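Local atomic coordinates of substrate-binding protein (PDB entry 6WPN), a protein that probably binds sugars or oligosaccharides in the periplasm as the solute-binding component of a transport system in a marine cyanobacterium. Residues D106-L111 with A132-I137; L147-L152 with A279-P284; Y171-R176 with Y232-L237; V188-S193 with Q398-M403. All coordinates share one frame; numbering follows the deposited sequence.

Contact 1: residues D106-L111 with A132-I137; sequences DLTALL and AGQIAI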
# COMPACT_ATOMS: atom_id res chain seq x y z
N ASP A 106 -10.97 4.13 -21.59
CA ASP A 106 -10.85 5.55 -21.29
C ASP A 106 -12.20 6.04 -20.80
O ASP A 106 -13.15 6.18 -21.59
CB ASP A 106 -10.38 6.33 -22.52
CG ASP A 106 -9.96 7.74 -22.18
OD1 ASP A 106 -10.16 8.18 -21.03
OD2 ASP A 106 -9.40 8.42 -23.07
N LEU A 107 -12.30 6.29 -19.50
CA LEU A 107 -13.58 6.63 -18.89
C LEU A 107 -14.03 8.05 -19.20
O LEU A 107 -15.21 8.36 -19.05
CB LEU A 107 -13.49 6.43 -17.37
CG LEU A 107 -12.96 5.06 -16.92
CD1 LEU A 107 -12.80 5.01 -15.42
CD2 LEU A 107 -13.87 3.95 -17.41
N THR A 108 -13.10 8.92 -19.63
CA THR A 108 -13.45 10.31 -19.92
C THR A 108 -14.65 10.42 -20.85
O THR A 108 -15.47 11.33 -20.71
CB THR A 108 -12.24 11.03 -20.51
OG1 THR A 108 -11.10 10.85 -19.66
CG2 THR A 108 -12.52 12.52 -20.66
N ALA A 109 -14.78 9.49 -21.80
CA ALA A 109 -15.91 9.53 -22.72
C ALA A 109 -17.22 9.24 -22.01
O ALA A 109 -18.26 9.81 -22.36
CB ALA A 109 -15.69 8.55 -23.87
N LEU A 110 -17.20 8.35 -21.01
CA LEU A 110 -18.42 7.94 -20.33
C LEU A 110 -18.66 8.67 -19.01
O LEU A 110 -19.77 8.62 -18.49
CB LEU A 110 -18.40 6.43 -20.07
CG LEU A 110 -18.49 5.51 -21.29
CD1 LEU A 110 -18.43 4.07 -20.84
CD2 LEU A 110 -19.75 5.78 -22.09
N LEU A 111 -17.64 9.34 -18.47
CA LEU A 111 -17.80 9.98 -17.18
C LEU A 111 -18.73 11.19 -17.30
O LEU A 111 -18.65 11.94 -18.28
CB LEU A 111 -16.44 10.42 -16.62
CG LEU A 111 -15.51 9.33 -16.10
CD1 LEU A 111 -14.13 9.91 -15.79
CD2 LEU A 111 -16.09 8.67 -14.86
N ALA A 132 -2.53 7.00 -20.81
CA ALA A 132 -3.50 6.30 -21.64
C ALA A 132 -4.89 6.91 -21.45
O ALA A 132 -5.89 6.30 -21.87
CB ALA A 132 -3.53 4.80 -21.33
N GLY A 133 -4.96 8.09 -20.85
CA GLY A 133 -6.21 8.74 -20.50
C GLY A 133 -6.63 8.42 -19.08
O GLY A 133 -5.83 7.97 -18.25
N GLN A 134 -7.90 8.67 -18.79
CA GLN A 134 -8.44 8.39 -17.46
C GLN A 134 -8.87 6.92 -17.43
O GLN A 134 -9.96 6.57 -17.88
CB GLN A 134 -9.60 9.32 -17.14
CG GLN A 134 -10.05 9.23 -15.69
CD GLN A 134 -9.14 10.00 -14.75
OE1 GLN A 134 -8.33 10.83 -15.18
NE2 GLN A 134 -9.26 9.73 -13.45
N ILE A 135 -8.00 6.07 -16.88
CA ILE A 135 -8.21 4.63 -16.91
C ILE A 135 -8.83 4.09 -15.62
O ILE A 135 -9.18 2.90 -15.57
CB ILE A 135 -6.89 3.89 -17.16
CG1 ILE A 135 -5.90 4.24 -16.05
CG2 ILE A 135 -6.33 4.24 -18.53
CD1 ILE A 135 -4.71 3.33 -15.95
N ALA A 136 -8.98 4.92 -14.59
CA ALA A 136 -9.48 4.40 -13.33
C ALA A 136 -10.13 5.52 -12.53
O ALA A 136 -9.80 6.70 -12.69
CB ALA A 136 -8.37 3.74 -12.51
N ILE A 137 -11.05 5.12 -11.66
CA ILE A 137 -11.69 6.02 -10.72
C ILE A 137 -11.10 5.75 -9.34
O ILE A 137 -11.02 4.58 -8.93
CB ILE A 137 -13.22 5.81 -10.70
CG1 ILE A 137 -13.83 6.26 -12.03
CG2 ILE A 137 -13.86 6.57 -9.54
CD1 ILE A 137 -15.26 5.81 -12.22
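Asp106 holds its carboxylate anti to its own backbone N (chi1 -168°), which sets OD1 against the backbone of Gln134. Gln134 N donates to Asp106 OD1 at 3.2 Å. It comes from above the carboxylate plane, and the bond is bent. The hydroxyl of Thr108 reaches the same oxygen from the other face of that plane, with OG1 to Asp106 OD1 at 3.1 Å. Two donors grip this oxygen, and Thr108 N adds a weak third bond. An alanine in place of Asp106 would probably leave Gln134 N and the Thr108 hydroxyl without their shared acceptor and weaken the hold between the two loops. The backbones also join directly: Leu107 N donates to Gln134 O at 2.9 Å in a nearly straight bond (168°). Thr108 OG1 also lies against Gln134 CB at 3.3 Å.

Beyond this polar end, toward Leu111 and Ile137, the contact is apolar. Leu107 CD1 meets Ile137 CG1 at 3.8 Å, the two side chains crossing at about a right angle. Leu111 CD2 passes Ile137 CD1 at 4.0 Å, the two side chains sliding past each other in opposite directions. Gln134 bends at chi2, and its NE2 donates to Trp124 O and weakly to Ala136 O. The contact joins the loop after helix 92-99, with its weak Asx turn at Asp106, to the start of strand 137-149, beside helix 311-321, in the alpha/beta fold of a solute-binding protein.

Contact 2: residues L147-L152 with A279-P284; sequences LVNGDL and AAVTTP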
# COMPACT_ATOMS: atom_id res chain seq x y z
N LEU A 147 3.20 1.77 14.32
CA LEU A 147 2.69 1.27 15.59
C LEU A 147 3.86 0.91 16.49
O LEU A 147 4.61 -0.03 16.20
CB LEU A 147 1.77 0.07 15.36
CG LEU A 147 0.58 0.35 14.43
CD1 LEU A 147 -0.32 -0.87 14.32
CD2 LEU A 147 -0.20 1.56 14.90
N VAL A 148 4.05 1.66 17.57
CA VAL A 148 5.25 1.56 18.40
C VAL A 148 4.88 0.90 19.73
O VAL A 148 3.99 1.38 20.44
CB VAL A 148 5.88 2.94 18.63
CG1 VAL A 148 7.00 2.85 19.65
CG2 VAL A 148 6.39 3.49 17.31
N ASN A 149 5.59 -0.17 20.06
CA ASN A 149 5.47 -0.81 21.37
C ASN A 149 6.23 0.03 22.39
O ASN A 149 7.46 -0.06 22.49
CB ASN A 149 5.99 -2.24 21.32
CG ASN A 149 5.73 -3.01 22.60
OD1 ASN A 149 6.02 -2.54 23.70
ND2 ASN A 149 5.17 -4.21 22.46
N GLY A 150 5.50 0.84 23.15
CA GLY A 150 6.15 1.74 24.10
C GLY A 150 6.83 1.02 25.24
O GLY A 150 7.79 1.52 25.82
N ASP A 151 6.34 -0.17 25.57
CA ASP A 151 6.95 -0.92 26.66
C ASP A 151 8.33 -1.45 26.26
O ASP A 151 9.25 -1.48 27.09
CB ASP A 151 6.03 -2.05 27.09
CG ASP A 151 6.58 -2.80 28.26
OD1 ASP A 151 6.31 -2.39 29.41
OD2 ASP A 151 7.32 -3.76 28.02
N LEU A 152 8.49 -1.89 25.01
CA LEU A 152 9.81 -2.29 24.54
C LEU A 152 10.77 -1.11 24.49
O LEU A 152 11.96 -1.27 24.75
CB LEU A 152 9.71 -2.95 23.16
CG LEU A 152 9.12 -4.36 23.06
CD1 LEU A 152 9.06 -4.84 21.61
CD2 LEU A 152 9.93 -5.34 23.90
N ALA A 279 -1.57 -3.96 22.70
CA ALA A 279 -2.31 -2.77 22.30
C ALA A 279 -2.36 -1.74 23.42
O ALA A 279 -2.37 -0.53 23.15
CB ALA A 279 -3.72 -3.15 21.85
N ALA A 280 -2.36 -2.19 24.68
CA ALA A 280 -2.41 -1.24 25.79
C ALA A 280 -1.14 -0.40 25.88
O ALA A 280 -1.18 0.72 26.40
CB ALA A 280 -2.65 -1.98 27.11
N VAL A 281 -0.01 -0.92 25.38
CA VAL A 281 1.26 -0.20 25.36
C VAL A 281 1.63 0.25 23.96
O VAL A 281 2.78 0.63 23.71
CB VAL A 281 2.39 -1.04 25.98
CG1 VAL A 281 2.01 -1.47 27.39
CG2 VAL A 281 2.69 -2.25 25.11
N THR A 282 0.69 0.20 23.02
CA THR A 282 0.91 0.63 21.64
C THR A 282 0.46 2.08 21.45
O THR A 282 -0.62 2.46 21.91
CB THR A 282 0.13 -0.28 20.68
OG1 THR A 282 0.63 -1.62 20.77
CG2 THR A 282 0.25 0.22 19.25
N THR A 283 1.29 2.88 20.78
CA THR A 283 0.91 4.24 20.42
C THR A 283 1.14 4.44 18.93
O THR A 283 2.21 4.07 18.41
CB THR A 283 1.69 5.29 21.21
OG1 THR A 283 3.10 5.09 21.01
CG2 THR A 283 1.37 5.19 22.70
N PRO A 284 0.19 5.01 18.20
CA PRO A 284 0.43 5.30 16.78
C PRO A 284 1.38 6.48 16.63
O PRO A 284 1.32 7.45 17.40
CB PRO A 284 -0.97 5.64 16.25
CG PRO A 284 -1.93 5.17 17.32
CD PRO A 284 -1.20 5.30 18.60
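Strands 147-149 and 282-284 pair antiparallel in the mixed central sheet, and the contact lies where the first strand passes into helix 150-155. Val148 and Thr283 form the hydrogen-bonded pair. Val148 N donates to Thr283 O and Thr283 N to Val148 O, both at 3.1 Å. Leu147 with Pro284 and Asn149 with Thr282 are the non-hydrogen-bonded pairs on either side. The pairing is carried one step further by Gly150 N, which donates to Val281 O at 2.8 Å. Thr282 CA adds a CA-H...O contact to Val148 O at 3.4 Å.

On the sheet face that holds Leu147 and Thr282, Leu147 CB touches Thr282 CG2 at 4.2 Å. Thr282 OG1 is bonded to Val278 O and to Tyr253 OH. Past the strand end, Val281 CG2 lies 3.6 Å from Asn149 OD1, and the two side chains run side by side in the same direction. Val281 CG2 also rests on Asp151 CB at 3.9 Å.

Asn149 has CG anti to its backbone N (chi1 -173°), which places OD1 over the first turn of the helix that follows. Asn149 OD1 accepts from Leu152 N at 2.9 Å, from above the amide plane. This is an N-cap, formed where one strand of an antiparallel pair passes directly into a helix.

Contact 3: residues Y171-R176 with Y232-L237; sequences YARSIR and YREGLL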
# COMPACT_ATOMS: atom_id res chain seq x y z
N TYR A 171 18.62 3.34 16.42
CA TYR A 171 17.45 2.86 17.15
C TYR A 171 17.41 1.33 17.19
O TYR A 171 17.21 0.74 18.25
CB TYR A 171 16.19 3.42 16.50
CG TYR A 171 14.94 2.57 16.65
CD1 TYR A 171 14.23 2.53 17.84
CD2 TYR A 171 14.47 1.82 15.58
CE1 TYR A 171 13.08 1.77 17.96
CE2 TYR A 171 13.33 1.05 15.69
CZ TYR A 171 12.64 1.03 16.88
OH TYR A 171 11.50 0.25 16.99
N ALA A 172 17.61 0.69 16.03
CA ALA A 172 17.53 -0.76 15.95
C ALA A 172 18.57 -1.43 16.84
O ALA A 172 18.29 -2.45 17.48
CB ALA A 172 17.69 -1.22 14.50
N ARG A 173 19.78 -0.87 16.88
CA ARG A 173 20.81 -1.41 17.76
C ARG A 173 20.38 -1.36 19.22
O ARG A 173 20.52 -2.35 19.95
CB ARG A 173 22.13 -0.66 17.55
CG ARG A 173 22.76 -0.93 16.20
CD ARG A 173 24.20 -0.45 16.13
NE ARG A 173 24.30 0.94 15.69
CZ ARG A 173 24.51 1.31 14.43
NH1 ARG A 173 24.63 0.39 13.49
NH2 ARG A 173 24.59 2.60 14.12
N SER A 174 19.83 -0.22 19.65
CA SER A 174 19.43 -0.08 21.05
C SER A 174 18.37 -1.11 21.42
O SER A 174 18.39 -1.66 22.53
CB SER A 174 18.92 1.33 21.32
OG SER A 174 19.98 2.27 21.38
N ILE A 175 17.45 -1.40 20.51
CA ILE A 175 16.43 -2.41 20.78
C ILE A 175 17.06 -3.80 20.81
O ILE A 175 16.75 -4.62 21.69
CB ILE A 175 15.30 -2.33 19.74
CG1 ILE A 175 14.66 -0.94 19.73
CG2 ILE A 175 14.25 -3.41 20.02
CD1 ILE A 175 13.75 -0.66 20.90
N ARG A 176 17.98 -4.08 19.88
CA ARG A 176 18.54 -5.42 19.76
C ARG A 176 19.36 -5.80 20.98
O ARG A 176 19.23 -6.91 21.50
CB ARG A 176 19.42 -5.53 18.51
CG ARG A 176 18.69 -6.01 17.28
CD ARG A 176 17.91 -7.27 17.60
NE ARG A 176 18.69 -8.48 17.41
CZ ARG A 176 18.33 -9.67 17.88
NH1 ARG A 176 17.21 -9.81 18.57
NH2 ARG A 176 19.10 -10.73 17.65
N TYR A 232 20.98 -6.16 8.10
CA TYR A 232 20.77 -7.59 8.23
C TYR A 232 22.02 -8.29 8.74
O TYR A 232 21.94 -9.15 9.63
CB TYR A 232 20.35 -8.19 6.88
CG TYR A 232 19.87 -9.61 7.01
CD1 TYR A 232 18.55 -9.88 7.36
CD2 TYR A 232 20.73 -10.68 6.82
CE1 TYR A 232 18.10 -11.17 7.48
CE2 TYR A 232 20.28 -11.98 6.96
CZ TYR A 232 18.97 -12.22 7.29
OH TYR A 232 18.52 -13.51 7.42
N ARG A 233 23.18 -7.94 8.21
CA ARG A 233 24.41 -8.64 8.57
C ARG A 233 24.78 -8.42 10.02
O ARG A 233 25.41 -9.29 10.63
CB ARG A 233 25.55 -8.19 7.66
CG ARG A 233 25.37 -8.52 6.20
CD ARG A 233 26.71 -8.47 5.48
NE ARG A 233 26.60 -8.80 4.07
CZ ARG A 233 27.63 -8.81 3.23
NH1 ARG A 233 28.85 -8.51 3.67
NH2 ARG A 233 27.45 -9.12 1.95
N GLU A 234 24.40 -7.28 10.60
CA GLU A 234 24.72 -6.96 11.98
C GLU A 234 23.73 -7.55 12.98
O GLU A 234 23.79 -7.19 14.16
CB GLU A 234 24.79 -5.45 12.17
CG GLU A 234 25.93 -4.79 11.41
CD GLU A 234 26.00 -3.29 11.64
OE1 GLU A 234 25.22 -2.78 12.48
OE2 GLU A 234 26.84 -2.64 10.99
N GLY A 235 22.84 -8.44 12.55
CA GLY A 235 21.89 -9.05 13.46
C GLY A 235 20.79 -8.13 13.94
O GLY A 235 20.11 -8.45 14.92
N LEU A 236 20.58 -7.01 13.25
CA LEU A 236 19.60 -6.02 13.66
C LEU A 236 18.21 -6.29 13.10
O LEU A 236 17.23 -5.81 13.68
CB LEU A 236 20.06 -4.63 13.23
CG LEU A 236 21.42 -4.23 13.80
CD1 LEU A 236 21.77 -2.80 13.39
CD2 LEU A 236 21.45 -4.39 15.31
N LEU A 237 18.12 -7.01 12.01
CA LEU A 237 16.82 -7.38 11.46
C LEU A 237 16.52 -8.84 11.74
O LEU A 237 17.45 -9.65 11.85
CB LEU A 237 16.79 -7.14 9.95
CG LEU A 237 16.85 -5.67 9.54
CD1 LEU A 237 16.77 -5.55 8.03
CD2 LEU A 237 15.71 -4.92 10.22
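Leu236 packs against helix 168-179 between two arginines of that helix, Arg173 and Arg176. Its CG stands anti to the carbonyl carbon, which directs both methyls at the helix. Leu236 CD1 touches Arg173 CG at 3.5 Å, and Leu236 CD2 touches Arg176 CG at 3.8 Å. Ala172 CB faces Leu236 CB at 4.3 Å.

Arg176 is bent twice, at chi2 (-50°) and chi3 (-89°). The folded chain brings Arg176 NE to Gly235 O at 2.9 Å, nearly in line with the carbonyl bond, with the oxygen tilted from the guanidinium plane. The guanidinium also makes a cation-pi contact with Tyr182. A leucine in place of Arg176 would probably leave Gly235 O without this donor and Tyr182 without its cationic partner.

Arg173 bends at chi3 and extends toward Glu234, whose chain is straight beyond CG. Arg173 NH1 and Glu234 OE1 form a weak salt bridge at 3.4 Å. The carboxylate oxygen lies at the guanidinium edge, and the two planes are 38° apart.

Gly235 has positive phi and its N bonds to Tyr232 O, while Leu236 N bonds back to Leu231 O. This is a Schellman motif ending helix 219-233, docked through Gly235 O and the side chain of Leu236 on the side of helix 168-179.

Contact 4: residues V188-S193 with Q398-M403; sequences VVPDDS and QLQRAM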
# COMPACT_ATOMS: atom_id res chain seq x y z
N VAL A 188 11.91 -8.64 2.35
CA VAL A 188 12.62 -8.60 1.08
C VAL A 188 12.21 -9.80 0.21
O VAL A 188 12.93 -10.19 -0.71
CB VAL A 188 14.14 -8.50 1.30
CG1 VAL A 188 14.70 -9.77 1.92
CG2 VAL A 188 14.90 -8.12 0.03
N VAL A 189 11.05 -10.39 0.50
CA VAL A 189 10.45 -11.43 -0.32
C VAL A 189 9.99 -10.75 -1.60
O VAL A 189 9.16 -9.83 -1.54
CB VAL A 189 9.31 -12.15 0.41
CG1 VAL A 189 8.54 -13.05 -0.54
CG2 VAL A 189 9.87 -12.96 1.57
N PRO A 190 10.49 -11.16 -2.77
CA PRO A 190 10.34 -10.34 -3.99
C PRO A 190 8.96 -9.76 -4.26
O PRO A 190 8.83 -8.55 -4.45
CB PRO A 190 10.76 -11.31 -5.10
CG PRO A 190 11.77 -12.19 -4.44
CD PRO A 190 11.31 -12.36 -3.02
N ASP A 191 7.91 -10.59 -4.29
CA ASP A 191 6.60 -10.06 -4.63
C ASP A 191 5.66 -10.03 -3.42
O ASP A 191 4.52 -10.47 -3.50
CB ASP A 191 5.98 -10.83 -5.79
CG ASP A 191 6.46 -10.30 -7.14
OD1 ASP A 191 6.96 -9.15 -7.18
OD2 ASP A 191 6.34 -11.02 -8.16
N ASP A 192 6.16 -9.50 -2.31
CA ASP A 192 5.34 -9.27 -1.13
C ASP A 192 5.19 -7.77 -0.98
O ASP A 192 4.98 -7.07 -1.98
CB ASP A 192 5.97 -9.91 0.11
CG ASP A 192 4.94 -10.25 1.19
OD1 ASP A 192 4.46 -9.33 1.88
OD2 ASP A 192 4.61 -11.45 1.32
N SER A 193 5.30 -7.25 0.24
CA SER A 193 5.13 -5.82 0.44
C SER A 193 6.16 -5.03 -0.35
O SER A 193 7.28 -5.49 -0.59
CB SER A 193 5.26 -5.48 1.93
OG SER A 193 5.35 -4.08 2.12
N GLN A 398 18.48 -9.65 -5.56
CA GLN A 398 19.90 -9.31 -5.44
C GLN A 398 20.22 -8.81 -4.04
O GLN A 398 21.26 -9.16 -3.47
CB GLN A 398 20.29 -8.28 -6.49
CG GLN A 398 20.22 -8.79 -7.93
CD GLN A 398 20.91 -10.13 -8.11
OE1 GLN A 398 22.02 -10.35 -7.61
NE2 GLN A 398 20.27 -11.03 -8.85
N LEU A 399 19.35 -7.98 -3.46
CA LEU A 399 19.58 -7.52 -2.10
C LEU A 399 19.62 -8.70 -1.14
O LEU A 399 20.43 -8.73 -0.21
CB LEU A 399 18.50 -6.52 -1.69
CG LEU A 399 18.57 -5.97 -0.26
CD1 LEU A 399 19.90 -5.27 -0.03
CD2 LEU A 399 17.43 -5.02 0.01
N GLN A 400 18.78 -9.70 -1.40
CA GLN A 400 18.75 -10.89 -0.56
C GLN A 400 20.07 -11.64 -0.60
O GLN A 400 20.55 -12.12 0.44
CB GLN A 400 17.60 -11.78 -1.02
CG GLN A 400 17.22 -12.88 -0.07
CD GLN A 400 15.90 -13.52 -0.48
OE1 GLN A 400 14.98 -12.83 -0.91
NE2 GLN A 400 15.82 -14.84 -0.34
N ARG A 401 20.69 -11.73 -1.78
CA ARG A 401 22.00 -12.37 -1.88
C ARG A 401 23.06 -11.61 -1.09
O ARG A 401 23.98 -12.21 -0.54
CB ARG A 401 22.43 -12.47 -3.34
CG ARG A 401 21.52 -13.32 -4.21
CD ARG A 401 21.97 -13.25 -5.65
NE ARG A 401 23.24 -13.95 -5.83
CZ ARG A 401 24.01 -13.80 -6.90
NH1 ARG A 401 23.66 -12.96 -7.86
NH2 ARG A 401 25.14 -14.49 -7.00
N ALA A 402 22.95 -10.28 -1.03
CA ALA A 402 23.93 -9.49 -0.30
C ALA A 402 23.71 -9.57 1.21
O ALA A 402 24.68 -9.56 1.97
CB ALA A 402 23.89 -8.04 -0.76
N MSE A 403 22.46 -9.66 1.65
CA MSE A 403 22.16 -9.75 3.07
C MSE A 403 22.65 -11.07 3.64
O MSE A 403 23.15 -11.12 4.76
CB MSE A 403 20.66 -9.60 3.31
CG MSE A 403 20.14 -8.19 3.15
SE MSE A 403 18.20 -8.16 3.12
CE MSE A 403 17.87 -6.65 4.30
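A loop-on-helix packing contact, buried in the lobe of the solute-binding fold that carries the C-terminal helices, joins residues 188-193 to helix 388-403. The loop leads from helix 168-179 toward helix 195-202. Val188 carries most of the contact, and its two methyls are shared between different residues of the helix. Val188 CG2 lies anti to the backbone N and meets Leu399 CD2 at 4.0 Å, with the side chains at a slant to each other. Leu399 has CG anti to its own backbone N (chi1 178°), which swings the isobutyl group toward the loop.

Val188 CG1 turns toward Met403. Leu399 and Met403 are one helical turn apart, and Met403 N donates to Leu399 O at 2.9 Å within the helix. The valine therefore sits against two successive turns. Met403 was modelled as selenomethionine, and its chain bends at chi3. Gln400, between these two positions, also reaches toward the loop with an extended chain.

Leu399 packs further on Thr229, and Met403 on Trp228 and Tyr232, so that the loop, helix 388-403 and helix 219-233 share one largely apolar cluster. Val188 pairs through its backbone with Val241, while Pro190 O accepts from Gln392 NE2 and Ser193 O is bonded to Tyr396 OH, both from earlier turns of the same helix. At the last turn of the helix, the selenium of Met403 lies 4.0 Å from Val188 CG1, the two side chains sliding past each other in opposite directions.

How the contacts relate
Contact 1 stands apart from the rest. Its centre is about 43 Å from that of contact 2, 47 Å from that of contact 3 and 36 Å from that of contact 4. Contacts 1 and 2 lie on opposite sides of the chain's centre, as do 1 and 3. Contacts 2 and 3 touch where Leu152 O meets Ile175 CD1 at 4.3 Å, joining consecutive helices 150-155 and 168-179. Contacts 3 and 4 meet directly: Arg233 NH2 probably donates to Ala402 O at 2.8 Å, and Leu237 CD1 packs on Met403 CE at 4.0 Å. Contacts 2, 3 and 4 thus form a chain of neighbouring packing sites.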